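Local coordinates for protein 2-ON-2 hemoglobin (Agrobacterium tumefaciens, PDB 2XYK) that binds heme b and, as in other group II truncated hemoglobins, probably binds and carries oxygen through the heme iron, at residues V6-A11 and R111-A116; A40-P43 and G48-A51; F53-T58 and E69-P74; D91-C96 and A116-L121. All coordinates share one frame; numbering follows the deposited sequence.

Contact 1 of 4, residues V6-A11 and R111-A116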
# COMPACT_ATOMS: atom_id res chain seq x y z
N VAL A 6 12.40 -7.86 16.22
CA VAL A 6 12.73 -7.27 14.93
C VAL A 6 11.52 -6.46 14.41
O VAL A 6 10.40 -6.69 14.85
CB VAL A 6 13.14 -8.37 13.90
CG1 VAL A 6 14.36 -9.16 14.39
CG2 VAL A 6 12.00 -9.32 13.63
N THR A 7 11.73 -5.52 13.49
CA THR A 7 10.58 -4.78 12.87
C THR A 7 9.83 -5.63 11.86
O THR A 7 10.35 -6.65 11.38
CB THR A 7 11.05 -3.48 12.17
OG1 THR A 7 12.09 -3.79 11.23
CG2 THR A 7 11.59 -2.49 13.20
N LEU A 8 8.61 -5.22 11.51
CA LEU A 8 7.92 -5.84 10.39
C LEU A 8 8.78 -5.78 9.10
O LEU A 8 8.83 -6.77 8.33
CB LEU A 8 6.56 -5.19 10.14
CG LEU A 8 5.40 -5.65 11.02
CD1 LEU A 8 4.32 -4.58 11.05
CD2 LEU A 8 4.84 -7.00 10.48
N TYR A 9 9.43 -4.63 8.87
CA TYR A 9 10.29 -4.44 7.69
C TYR A 9 11.34 -5.54 7.64
O TYR A 9 11.49 -6.22 6.62
CB TYR A 9 10.99 -3.09 7.76
CG TYR A 9 11.76 -2.61 6.52
CD1 TYR A 9 11.08 -2.15 5.37
CD2 TYR A 9 13.16 -2.51 6.54
CE1 TYR A 9 11.79 -1.64 4.27
CE2 TYR A 9 13.88 -2.00 5.44
CZ TYR A 9 13.21 -1.57 4.30
OH TYR A 9 13.92 -1.05 3.23
N GLU A 10 12.07 -5.69 8.75
CA GLU A 10 13.07 -6.76 8.86
C GLU A 10 12.43 -8.12 8.62
O GLU A 10 12.90 -8.93 7.80
CB GLU A 10 13.74 -6.72 10.24
CG GLU A 10 14.85 -5.70 10.35
CD GLU A 10 15.34 -5.50 11.80
OE1 GLU A 10 14.59 -5.82 12.75
OE2 GLU A 10 16.47 -5.02 11.99
N ALA A 11 11.33 -8.36 9.32
CA ALA A 11 10.62 -9.66 9.30
C ALA A 11 10.18 -10.16 7.90
O ALA A 11 10.20 -11.37 7.64
CB ALA A 11 9.41 -9.61 10.28
N ARG A 111 1.56 -11.33 7.24
CA ARG A 111 0.46 -10.80 6.40
C ARG A 111 -0.76 -10.39 7.22
O ARG A 111 -1.36 -9.35 6.96
CB ARG A 111 0.05 -11.79 5.31
CG ARG A 111 1.11 -11.99 4.20
CD ARG A 111 0.53 -12.71 3.01
NE ARG A 111 -0.25 -13.92 3.36
CZ ARG A 111 0.28 -15.14 3.47
NH1 ARG A 111 1.58 -15.32 3.30
NH2 ARG A 111 -0.48 -16.18 3.78
N GLU A 112 -1.13 -11.20 8.21
CA GLU A 112 -2.24 -10.86 9.11
C GLU A 112 -1.96 -9.62 9.96
O GLU A 112 -2.85 -8.75 10.12
CB GLU A 112 -2.60 -12.05 10.02
CG GLU A 112 -3.60 -11.67 11.12
OE1 GLU A 112 -2.80 -13.44 12.60
OE2 GLU A 112 -4.25 -12.49 13.67
N ILE A 113 -0.74 -9.52 10.50
CA ILE A 113 -0.34 -8.30 11.21
C ILE A 113 -0.46 -7.03 10.33
O ILE A 113 -0.93 -6.01 10.78
CB ILE A 113 1.07 -8.42 11.84
CG1 ILE A 113 1.01 -9.30 13.11
CG2 ILE A 113 1.61 -7.04 12.22
CD1 ILE A 113 2.29 -10.11 13.39
N ILE A 114 -0.08 -7.11 9.05
CA ILE A 114 -0.09 -5.92 8.20
C ILE A 114 -1.49 -5.56 7.73
O ILE A 114 -1.84 -4.39 7.66
CB ILE A 114 0.82 -6.10 6.95
CG1 ILE A 114 2.29 -6.15 7.34
CG2 ILE A 114 0.62 -4.94 5.94
CD1 ILE A 114 3.17 -6.71 6.20
N TRP A 115 -2.27 -6.59 7.40
CA TRP A 115 -3.55 -6.46 6.71
C TRP A 115 -4.63 -5.75 7.50
O TRP A 115 -5.30 -4.84 6.98
CB TRP A 115 -4.09 -7.83 6.30
CG TRP A 115 -5.50 -7.78 5.77
CD1 TRP A 115 -6.65 -8.17 6.42
CD2 TRP A 115 -5.91 -7.29 4.48
NE1 TRP A 115 -7.75 -7.96 5.59
CE2 TRP A 115 -7.32 -7.43 4.40
CE3 TRP A 115 -5.22 -6.74 3.38
CZ2 TRP A 115 -8.05 -7.03 3.28
CZ3 TRP A 115 -5.94 -6.35 2.26
CH2 TRP A 115 -7.34 -6.50 2.21
N ALA A 116 -4.85 -6.18 8.75
CA ALA A 116 -5.96 -5.58 9.52
C ALA A 116 -5.91 -4.02 9.57
O ALA A 116 -6.90 -3.38 9.24
CB ALA A 116 -6.09 -6.23 10.93
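Leu8 reaches across to helix 108-125 with both of its methyl groups, and Ile113 and Ile114 receive them. The branch methyl CG2 of Ile113 lies 3.7 Å from Leu8 CD2 and almost as near to Leu8 CD1, so it meets the fork of the leucine rather than one tip. Leu8 CD2 also passes Ile114, where CG1 is 4.1 Å away and the two side chains run past each other in opposite directions. The isoleucine torsion settles which branch does the touching: chi1 of -76° sets CG2 of Ile113 anti to the backbone N, on the side facing Leu8. No hydrogen bond joins the two segments, and the contact is apolar packing throughout.

Behind Leu8 a capping box marks the start of its short helix. Thr7 is the N-cap, and its OG1 accepts from Glu10 N at 3.1 Å with an N-H...O angle of 167°. In return Glu10 OE1 accepts from Thr7 N at 3.0 Å, met on the anti side of the carboxylate and 28° out of its plane. The pair would help fix the first turn, and with it the position of Leu8.

The contact thus sets the short helix 8-12 against the side of helix 108-125. Ile114 also touches Met101 of helix 87-104 and Leu61 after helix 47-60, while Tyr9 turns to Val18 of helix 14-31.

Contact 2 of 4, residues A40-P43 and G48-A51; sequences AIHP and GSEA. With HEM (protoporphyrin IX containing Fe), chain C.
This corner of the distal heme pocket is built by the end of helix 36-41 and the first turn of helix 47-60, the C and E helices of the globin fold, which meet around one heme propionate. Ser49 OG donates to HEM O2A in a short hydrogen bond of 2.5 Å; with OG beside its own backbone N (chi1 -63°), the hydroxyl is directed at the carboxylate. Pro43 flanks the same oxygen, its CG 3.3 Å from HEM O2A and its CD 3.5 Å from Ser49 OG. His42 lays one face of its ring on the porphyrin, with the methyl CMA above the ring centre and His42 CE1 3.4 Å from the meso carbon CHB. Ser49 OG stands in the plane of that imidazole, at its edge, 3.9 Å from His42 CD2. The ring's rotation is fixed by ND1, which is hydrogen-bonded to the carbonyl O of Cys38.

Because a carbonyl can only accept, His42 ND1 carries a proton in this bond. The hydroxyl of Ser49 would stabilise O2A. Tyr67 OH and Lys52 NZ also bond to the heme, and of the three Lys52, if protonated, would supply a compensating charge.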
# COMPACT_ATOMS: atom_id res chain seq x y z
N ALA A 40 -9.00 3.74 -12.68
CA ALA A 40 -9.52 4.94 -13.35
C ALA A 40 -9.17 6.25 -12.66
O ALA A 40 -9.01 7.26 -13.33
CB ALA A 40 -11.07 4.82 -13.57
N ILE A 41 -9.01 6.22 -11.34
CA ILE A 41 -8.77 7.44 -10.56
C ILE A 41 -7.29 7.71 -10.32
O ILE A 41 -6.93 8.75 -9.83
CB ILE A 41 -9.57 7.44 -9.20
CG1 ILE A 41 -9.13 6.28 -8.28
CG2 ILE A 41 -11.10 7.39 -9.46
CD1 ILE A 41 -9.36 6.53 -6.79
N HIS A 42 -6.45 6.75 -10.66
CA HIS A 42 -5.01 6.91 -10.53
C HIS A 42 -4.50 7.61 -11.79
O HIS A 42 -5.18 7.57 -12.84
CB HIS A 42 -4.31 5.53 -10.31
CG HIS A 42 -4.21 5.13 -8.88
ND1 HIS A 42 -5.24 4.54 -8.18
CD2 HIS A 42 -3.19 5.26 -7.99
CE1 HIS A 42 -4.87 4.31 -6.94
NE2 HIS A 42 -3.62 4.73 -6.80
N PRO A 43 -3.31 8.25 -11.69
CA PRO A 43 -2.68 8.91 -12.85
C PRO A 43 -2.45 7.93 -14.02
O PRO A 43 -2.24 6.73 -13.80
CB PRO A 43 -1.34 9.45 -12.30
CG PRO A 43 -1.56 9.52 -10.70
CD PRO A 43 -2.53 8.38 -10.43
N GLY A 48 4.97 7.58 -10.60
CA GLY A 48 5.08 8.45 -9.43
C GLY A 48 4.26 7.92 -8.26
O GLY A 48 4.66 8.12 -7.11
N SER A 49 3.13 7.26 -8.54
CA SER A 49 2.29 6.66 -7.47
C SER A 49 3.06 5.53 -6.79
O SER A 49 3.04 5.40 -5.57
CB SER A 49 1.00 6.04 -8.03
OG SER A 49 0.19 7.03 -8.61
N GLU A 50 3.71 4.71 -7.61
CA GLU A 50 4.51 3.60 -7.11
C GLU A 50 5.66 4.08 -6.25
O GLU A 50 5.87 3.54 -5.17
CB GLU A 50 5.04 2.75 -8.27
CG GLU A 50 5.85 1.52 -7.84
CD GLU A 50 6.08 0.58 -9.00
OE1 GLU A 50 5.25 0.59 -9.95
OE2 GLU A 50 7.08 -0.18 -8.97
N ALA A 51 6.41 5.08 -6.72
CA ALA A 51 7.52 5.65 -5.94
C ALA A 51 7.04 6.08 -4.55
O ALA A 51 7.66 5.76 -3.54
CB ALA A 51 8.16 6.85 -6.69
CHA HEM C . -2.05 8.15 -3.15
CHB HEM C . -6.21 5.72 -4.15
CHC HEM C . -5.91 3.66 0.27
CHD HEM C . -1.33 5.16 0.65
C1A HEM C . -3.22 7.73 -3.76
C2A HEM C . -3.80 8.28 -4.98
C3A HEM C . -4.94 7.63 -5.25
C4A HEM C . -5.13 6.62 -4.23
CMA HEM C . -5.93 7.85 -6.44
CAA HEM C . -3.15 9.44 -5.78
CBA HEM C . -1.98 8.83 -6.60
CGA HEM C . -0.84 9.80 -6.93
O1A HEM C . -0.74 10.94 -6.39
O2A HEM C . 0.01 9.42 -7.76
C1B HEM C . -6.53 4.97 -3.03
C2B HEM C . -7.73 4.16 -2.80
C3B HEM C . -7.62 3.60 -1.57
C4B HEM C . -6.36 4.04 -0.99
CMB HEM C . -8.90 3.95 -3.77
CAB HEM C . -8.60 2.66 -0.83
CBB HEM C . -9.73 3.14 -0.31
C1C HEM C . -4.64 3.84 0.74
C2C HEM C . -4.11 3.26 1.94
C3C HEM C . -2.83 3.65 2.06
C4C HEM C . -2.53 4.52 0.93
CMC HEM C . -4.95 2.34 2.86
CAC HEM C . -1.84 3.28 3.21
CBC HEM C . -1.61 1.98 3.51
C1D HEM C . -1.09 6.17 -0.27
C2D HEM C . 0.07 7.04 -0.32
C3D HEM C . -0.16 7.97 -1.50
C4D HEM C . -1.43 7.59 -2.05
CMD HEM C . 1.30 7.01 0.63
CAD HEM C . 0.78 9.10 -2.00
CBD HEM C . 0.31 10.33 -1.22
CGD HEM C . 0.98 11.59 -1.72
O1D HEM C . 0.54 12.17 -2.75
O2D HEM C . 1.96 12.00 -1.07
NA HEM C . -4.06 6.72 -3.33
NB HEM C . -5.72 4.85 -1.91
NC HEM C . -3.67 4.61 0.15
ND HEM C . -1.94 6.53 -1.30
FE HEM C . -3.84 5.70 -1.57
O HOH W 1 -2.94 4.26 -2.49

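Contact 3 of 4, residues F53-T58 and E69-P74; sequences FYDYLT and EKHGHP. With HEM (protoporphyrin IX containing Fe), chain C.
Tyr56 meets Pro74 on the well-packed side of this contact, its ring edge turned to the pyrrolidine with CE1 4.1 Å from Pro74 CB. The two side chains cross at about a right angle. The heme takes up the same tyrosine: its methyl CMD sits 3.3 Å from Tyr56 CB and nearly as close to CG, while CE2 approaches the vinyl carbon CAC. With CG anti to the backbone N (chi1 177°), the phenol runs alongside the porphyrin edge, between the CMD methyl and the CAC vinyl. One turn earlier, Phe53 CE1 approaches the meso carbon CHD at 3.6 Å on the distal side.

The other half is polar. Lys70, exposed and fully extended beyond CG, comes in from the solvent side to the carboxylate of Asp55, itself buried, and makes a salt bridge, NZ to OD2 2.7 Å. The ammonium arrives on the syn side of the carboxylate, 23° out of its plane. A water donates to Asp55 OD2 at 2.7 Å and also bonds His71 NE2, in the plane of the imidazole; it spans the 4.5 Å between those two atoms. OD2 is therefore gripped by both an ammonium and a water.

The pairing ties helix 47-60 to the end of helix 66-71 and the loop after it. Asp55 and Pro74 also touch Tyr67 of helix 66-71, and Leu57 of helix 47-60 packs on helices 14-31 and 87-104.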
# COMPACT_ATOMS: atom_id res chain seq x y z
N PHE A 53 4.21 5.23 -2.81
CA PHE A 53 3.67 4.14 -1.99
C PHE A 53 4.80 3.28 -1.45
O PHE A 53 4.79 2.88 -0.30
CB PHE A 53 2.64 3.30 -2.76
CG PHE A 53 1.73 2.47 -1.88
CD1 PHE A 53 1.36 2.90 -0.60
CD2 PHE A 53 1.24 1.25 -2.33
CE1 PHE A 53 0.50 2.14 0.21
CE2 PHE A 53 0.38 0.45 -1.52
CZ PHE A 53 0.01 0.90 -0.27
N TYR A 54 5.79 3.01 -2.29
CA TYR A 54 6.97 2.27 -1.88
C TYR A 54 7.68 3.00 -0.72
O TYR A 54 8.02 2.37 0.28
CB TYR A 54 7.89 2.07 -3.11
CG TYR A 54 9.33 1.83 -2.81
CD1 TYR A 54 9.80 0.55 -2.41
CD2 TYR A 54 10.25 2.86 -2.95
CE1 TYR A 54 11.16 0.35 -2.12
CE2 TYR A 54 11.59 2.67 -2.68
CZ TYR A 54 12.05 1.43 -2.27
OH TYR A 54 13.39 1.29 -2.03
N ASP A 55 7.87 4.33 -0.84
CA ASP A 55 8.47 5.13 0.24
C ASP A 55 7.59 5.13 1.49
O ASP A 55 8.09 5.04 2.60
CB ASP A 55 8.68 6.60 -0.18
CG ASP A 55 9.86 6.81 -1.13
OD1 ASP A 55 10.66 5.85 -1.37
OD2 ASP A 55 9.94 7.93 -1.68
N TYR A 56 6.27 5.29 1.28
CA TYR A 56 5.32 5.26 2.39
C TYR A 56 5.40 3.92 3.12
O TYR A 56 5.45 3.88 4.33
CB TYR A 56 3.87 5.52 1.96
CG TYR A 56 2.91 5.41 3.14
CD1 TYR A 56 2.71 6.49 3.99
CD2 TYR A 56 2.28 4.19 3.47
CE1 TYR A 56 1.89 6.40 5.12
CE2 TYR A 56 1.44 4.09 4.62
CZ TYR A 56 1.25 5.22 5.41
OH TYR A 56 0.45 5.20 6.53
N LEU A 57 5.41 2.82 2.37
CA LEU A 57 5.40 1.50 3.01
C LEU A 57 6.74 1.16 3.70
O LEU A 57 6.77 0.53 4.75
CB LEU A 57 5.01 0.41 2.00
CG LEU A 57 3.51 0.27 1.69
CD1 LEU A 57 3.36 -0.80 0.60
CD2 LEU A 57 2.68 -0.10 2.93
N THR A 58 7.84 1.61 3.09
CA THR A 58 9.15 1.46 3.66
C THR A 58 9.16 2.02 5.11
O THR A 58 9.55 1.30 6.02
CB THR A 58 10.20 2.14 2.73
OG1 THR A 58 10.23 1.44 1.47
CG2 THR A 58 11.60 2.13 3.31
N GLU A 69 10.52 12.12 5.18
CA GLU A 69 11.68 12.91 4.74
C GLU A 69 11.38 13.75 3.48
O GLU A 69 11.78 14.91 3.42
CB GLU A 69 12.86 12.00 4.45
CG GLU A 69 14.21 12.59 4.82
CD GLU A 69 15.38 11.80 4.25
OE1 GLU A 69 15.29 10.54 4.17
OE2 GLU A 69 16.39 12.45 3.87
N LYS A 70 10.68 13.17 2.51
CA LYS A 70 10.39 13.86 1.24
C LYS A 70 9.14 14.73 1.27
O LYS A 70 9.16 15.86 0.80
CB LYS A 70 10.26 12.86 0.07
CG LYS A 70 11.46 11.96 -0.13
CD LYS A 70 11.20 10.95 -1.25
CE LYS A 70 12.47 10.13 -1.53
NZ LYS A 70 12.10 9.17 -2.59
N HIS A 71 8.06 14.20 1.83
CA HIS A 71 6.74 14.82 1.70
C HIS A 71 6.19 15.37 3.02
O HIS A 71 5.19 16.07 3.03
CB HIS A 71 5.77 13.79 1.07
CG HIS A 71 6.38 12.99 -0.06
ND1 HIS A 71 6.65 13.54 -1.30
CD2 HIS A 71 6.76 11.69 -0.13
CE1 HIS A 71 7.19 12.62 -2.08
NE2 HIS A 71 7.27 11.49 -1.40
N GLY A 72 6.85 15.07 4.15
CA GLY A 72 6.37 15.57 5.45
C GLY A 72 5.22 14.71 5.96
O GLY A 72 5.14 13.55 5.62
N HIS A 73 4.33 15.28 6.77
CA HIS A 73 3.24 14.51 7.39
C HIS A 73 2.31 13.80 6.40
O HIS A 73 1.82 14.46 5.47
CB HIS A 73 2.44 15.41 8.34
CG HIS A 73 3.11 15.57 9.67
ND1 HIS A 73 3.26 14.52 10.55
CD2 HIS A 73 3.69 16.65 10.25
CE1 HIS A 73 3.91 14.95 11.63
NE2 HIS A 73 4.18 16.24 11.47
N PRO A 74 2.12 12.46 6.54
CA PRO A 74 1.28 11.77 5.55
C PRO A 74 -0.08 12.40 5.31
O PRO A 74 -0.42 12.63 4.15
CB PRO A 74 1.16 10.34 6.11
CG PRO A 74 2.49 10.16 6.86
CD PRO A 74 2.69 11.51 7.52
CHA HEM C . -2.05 8.15 -3.15
CHB HEM C . -6.21 5.72 -4.15
CHC HEM C . -5.91 3.66 0.27
CHD HEM C . -1.33 5.16 0.65
C1A HEM C . -3.22 7.73 -3.76
C2A HEM C . -3.80 8.28 -4.98
C3A HEM C . -4.94 7.63 -5.25
C4A HEM C . -5.13 6.62 -4.23
CMA HEM C . -5.93 7.85 -6.44
CAA HEM C . -3.15 9.44 -5.78
CBA HEM C . -1.98 8.83 -6.60
CGA HEM C . -0.84 9.80 -6.93
O1A HEM C . -0.74 10.94 -6.39
O2A HEM C . 0.01 9.42 -7.76
C1B HEM C . -6.53 4.97 -3.03
C2B HEM C . -7.73 4.16 -2.80
C3B HEM C . -7.62 3.60 -1.57
C4B HEM C . -6.36 4.04 -0.99
CMB HEM C . -8.90 3.95 -3.77
CAB HEM C . -8.60 2.66 -0.83
CBB HEM C . -9.73 3.14 -0.31
C1C HEM C . -4.64 3.84 0.74
C2C HEM C . -4.11 3.26 1.94
C3C HEM C . -2.83 3.65 2.06
C4C HEM C . -2.53 4.52 0.93
CMC HEM C . -4.95 2.34 2.86
CAC HEM C . -1.84 3.28 3.21
CBC HEM C . -1.61 1.98 3.51
C1D HEM C . -1.09 6.17 -0.27
C2D HEM C . 0.07 7.04 -0.32
C3D HEM C . -0.16 7.97 -1.50
C4D HEM C . -1.43 7.59 -2.05
CMD HEM C . 1.30 7.01 0.63
CAD HEM C . 0.78 9.10 -2.00
CBD HEM C . 0.31 10.33 -1.22
CGD HEM C . 0.98 11.59 -1.72
O1D HEM C . 0.54 12.17 -2.75
O2D HEM C . 1.96 12.00 -1.07
NA HEM C . -4.06 6.72 -3.33
NB HEM C . -5.72 4.85 -1.91
NC HEM C . -3.67 4.61 0.15
ND HEM C . -1.94 6.53 -1.30
FE HEM C . -3.84 5.70 -1.57
O HOH W 2 8.20 9.41 -3.03
O HOH W 1 -2.94 4.26 -2.49

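Contact 4 of 4, residues D91-C96 and A116-L121. With HEM (protoporphyrin IX containing Fe), chain C.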
# COMPACT_ATOMS: atom_id res chain seq x y z
N ASP A 91 -12.81 -1.22 -2.49
CA ASP A 91 -12.68 -2.69 -2.45
C ASP A 91 -11.71 -3.22 -3.52
O ASP A 91 -11.10 -4.28 -3.34
CB ASP A 91 -14.04 -3.38 -2.63
CG ASP A 91 -14.99 -3.10 -1.49
OD1 ASP A 91 -14.53 -2.71 -0.38
OD2 ASP A 91 -16.20 -3.25 -1.72
N GLU A 92 -11.59 -2.49 -4.63
CA GLU A 92 -10.67 -2.85 -5.72
C GLU A 92 -9.21 -2.56 -5.39
O GLU A 92 -8.32 -3.29 -5.84
CB GLU A 92 -11.08 -2.17 -7.03
CG GLU A 92 -12.40 -2.72 -7.59
CD GLU A 92 -12.85 -1.99 -8.86
OE1 GLU A 92 -12.07 -1.20 -9.43
OE2 GLU A 92 -13.99 -2.21 -9.29
N TRP A 93 -8.97 -1.51 -4.60
CA TRP A 93 -7.66 -1.22 -4.00
C TRP A 93 -7.30 -2.39 -3.05
O TRP A 93 -6.22 -2.98 -3.09
CB TRP A 93 -7.74 0.13 -3.23
CG TRP A 93 -6.41 0.70 -2.74
CD1 TRP A 93 -5.69 1.73 -3.31
CD2 TRP A 93 -5.65 0.26 -1.60
NE1 TRP A 93 -4.53 1.96 -2.58
CE2 TRP A 93 -4.49 1.08 -1.52
CE3 TRP A 93 -5.83 -0.74 -0.63
CZ2 TRP A 93 -3.53 0.92 -0.52
CZ3 TRP A 93 -4.86 -0.92 0.37
CH2 TRP A 93 -3.74 -0.08 0.42
N LEU A 94 -8.23 -2.74 -2.19
CA LEU A 94 -8.04 -3.84 -1.23
C LEU A 94 -7.84 -5.19 -1.93
O LEU A 94 -7.05 -6.02 -1.49
CB LEU A 94 -9.22 -3.89 -0.24
CG LEU A 94 -9.26 -2.75 0.79
CD1 LEU A 94 -10.65 -2.70 1.43
CD2 LEU A 94 -8.12 -2.97 1.87
N LEU A 95 -8.57 -5.40 -3.02
CA LEU A 95 -8.36 -6.60 -3.84
C LEU A 95 -6.90 -6.73 -4.26
O LEU A 95 -6.29 -7.80 -4.08
CB LEU A 95 -9.27 -6.59 -5.08
CG LEU A 95 -9.00 -7.64 -6.16
CD1 LEU A 95 -9.49 -9.02 -5.68
CD2 LEU A 95 -9.67 -7.24 -7.43
N CYS A 96 -6.34 -5.67 -4.84
CA CYS A 96 -4.97 -5.69 -5.39
C CYS A 96 -3.92 -5.75 -4.28
O CYS A 96 -2.93 -6.47 -4.39
CB CYS A 96 -4.72 -4.48 -6.33
SG CYS A 96 -5.92 -4.33 -7.74
N ALA A 116 -4.85 -6.18 8.75
CA ALA A 116 -5.96 -5.58 9.52
C ALA A 116 -5.91 -4.02 9.57
O ALA A 116 -6.90 -3.38 9.24
CB ALA A 116 -6.09 -6.23 10.93
N PRO A 117 -4.75 -3.42 9.97
CA PRO A 117 -4.66 -1.96 9.99
C PRO A 117 -4.71 -1.26 8.62
O PRO A 117 -5.19 -0.15 8.54
CB PRO A 117 -3.28 -1.71 10.64
CG PRO A 117 -2.99 -2.98 11.40
CD PRO A 117 -3.51 -4.03 10.45
N VAL A 118 -4.20 -1.90 7.57
CA VAL A 118 -4.26 -1.33 6.24
C VAL A 118 -5.73 -1.33 5.77
O VAL A 118 -6.18 -0.37 5.16
CB VAL A 118 -3.38 -2.13 5.24
CG1 VAL A 118 -3.82 -1.88 3.75
CG2 VAL A 118 -1.89 -1.83 5.44
N GLU A 119 -6.45 -2.43 6.03
CA GLU A 119 -7.82 -2.49 5.59
C GLU A 119 -8.63 -1.43 6.33
O GLU A 119 -9.50 -0.79 5.72
CB GLU A 119 -8.42 -3.89 5.75
CG GLU A 119 -9.93 -3.86 5.62
CD GLU A 119 -10.61 -5.16 5.94
OE1 GLU A 119 -10.42 -5.70 7.05
OE2 GLU A 119 -11.37 -5.64 5.07
N ARG A 120 -8.35 -1.23 7.63
CA ARG A 120 -8.92 -0.10 8.39
C ARG A 120 -8.63 1.26 7.73
O ARG A 120 -9.53 2.09 7.59
CB ARG A 120 -8.42 -0.08 9.83
CG ARG A 120 -9.05 -1.13 10.76
CD ARG A 120 -8.35 -1.14 12.14
NE ARG A 120 -8.40 0.20 12.74
CZ ARG A 120 -8.14 0.49 14.02
NH1 ARG A 120 -7.80 -0.47 14.89
NH2 ARG A 120 -8.22 1.76 14.42
N LEU A 121 -7.38 1.49 7.32
CA LEU A 121 -7.00 2.76 6.66
C LEU A 121 -7.78 2.96 5.36
O LEU A 121 -8.24 4.08 5.07
CB LEU A 121 -5.49 2.82 6.38
CG LEU A 121 -4.53 3.20 7.50
CD1 LEU A 121 -3.09 3.19 6.98
CD2 LEU A 121 -4.88 4.57 8.12
CHA HEM C . -2.05 8.15 -3.15
CHB HEM C . -6.21 5.72 -4.15
CHC HEM C . -5.91 3.66 0.27
CHD HEM C . -1.33 5.16 0.65
C1A HEM C . -3.22 7.73 -3.76
C2A HEM C . -3.80 8.28 -4.98
C3A HEM C . -4.94 7.63 -5.25
C4A HEM C . -5.13 6.62 -4.23
CMA HEM C . -5.93 7.85 -6.44
CAA HEM C . -3.15 9.44 -5.78
CBA HEM C . -1.98 8.83 -6.60
CGA HEM C . -0.84 9.80 -6.93
O1A HEM C . -0.74 10.94 -6.39
O2A HEM C . 0.01 9.42 -7.76
C1B HEM C . -6.53 4.97 -3.03
C2B HEM C . -7.73 4.16 -2.80
C3B HEM C . -7.62 3.60 -1.57
C4B HEM C . -6.36 4.04 -0.99
CMB HEM C . -8.90 3.95 -3.77
CAB HEM C . -8.60 2.66 -0.83
CBB HEM C . -9.73 3.14 -0.31
C1C HEM C . -4.64 3.84 0.74
C2C HEM C . -4.11 3.26 1.94
C3C HEM C . -2.83 3.65 2.06
C4C HEM C . -2.53 4.52 0.93
CMC HEM C . -4.95 2.34 2.86
CAC HEM C . -1.84 3.28 3.21
CBC HEM C . -1.61 1.98 3.51
C1D HEM C . -1.09 6.17 -0.27
C2D HEM C . 0.07 7.04 -0.32
C3D HEM C . -0.16 7.97 -1.50
C4D HEM C . -1.43 7.59 -2.05
CMD HEM C . 1.30 7.01 0.63
CAD HEM C . 0.78 9.10 -2.00
CBD HEM C . 0.31 10.33 -1.22
CGD HEM C . 0.98 11.59 -1.72
O1D HEM C . 0.54 12.17 -2.75
O2D HEM C . 1.96 12.00 -1.07
NA HEM C . -4.06 6.72 -3.33
NB HEM C . -5.72 4.85 -1.91
NC HEM C . -3.67 4.61 0.15
ND HEM C . -1.94 6.53 -1.30
FE HEM C . -3.84 5.70 -1.57
O HOH W 1 -2.94 4.26 -2.49
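Val118 presents CG1 to the edge of the Trp93 indole, near its plane, 3.7 Å from CZ3 and hardly farther from CH2, and the two side chains cross at about a right angle. In the same apolar packing Leu94 pushes CD2 against the backbone of the facing helix, 3.8 Å from Glu119 CA, where the backbones come nearest. Glu119 takes part through CB, 4.0 Å from Leu94 CD2.

Contacts with the heme are of a second kind. Trp93, whose CG lies anti to the backbone N (chi1 -170°), lays one face of its indole on the distal side of the porphyrin, with NE1 3.2 Å from HEM C4B and CZ2 over the neighbouring pyrrole C. Helix 108-125 adds Leu121, whose CB is 3.6 Å from the methyl CMC.

The polar link to the heme runs through Trp93 NE1, which donates at 2.8 Å to a water that is bound to the heme iron at 1.9 Å. A distal tryptophan at this position of helix G is characteristic of group II, and also of group III, truncated hemoglobins, and it would probably stabilise an iron-bound ligand in the same way.

The contact pairs helices 87-104 and 108-125, the G and H helices of the 2-on-2 fold. Trp93 meets Phe25 of helix 14-31 edge-to-face, and Leu121 touches Tyr56 of helix 47-60.

In the fold
Contacts 2, 3 and 4 all touch the heme, and Trp93 of contact 4 holds the water on its iron. Contact 1 lies on the opposite side of the chain's centre from contact 2, with centres about 24 Å apart. Helix 47-60 serves both contacts 2 and 3, bonding a propionate near its start and lining the distal face farther along. Contact 4 closes that face from helices 87-104 and 108-125: Phe53 CZ packs 3.5 Å from Trp93 CZ2. Helix 108-125 carries segments of contacts 1 and 4, which share Ala116 and touch where Trp115 CH2 lies 3.6 Å from Leu94 CD2. Contact 1 also meets contact 3, through Tyr9 and the carbonyl of Thr58.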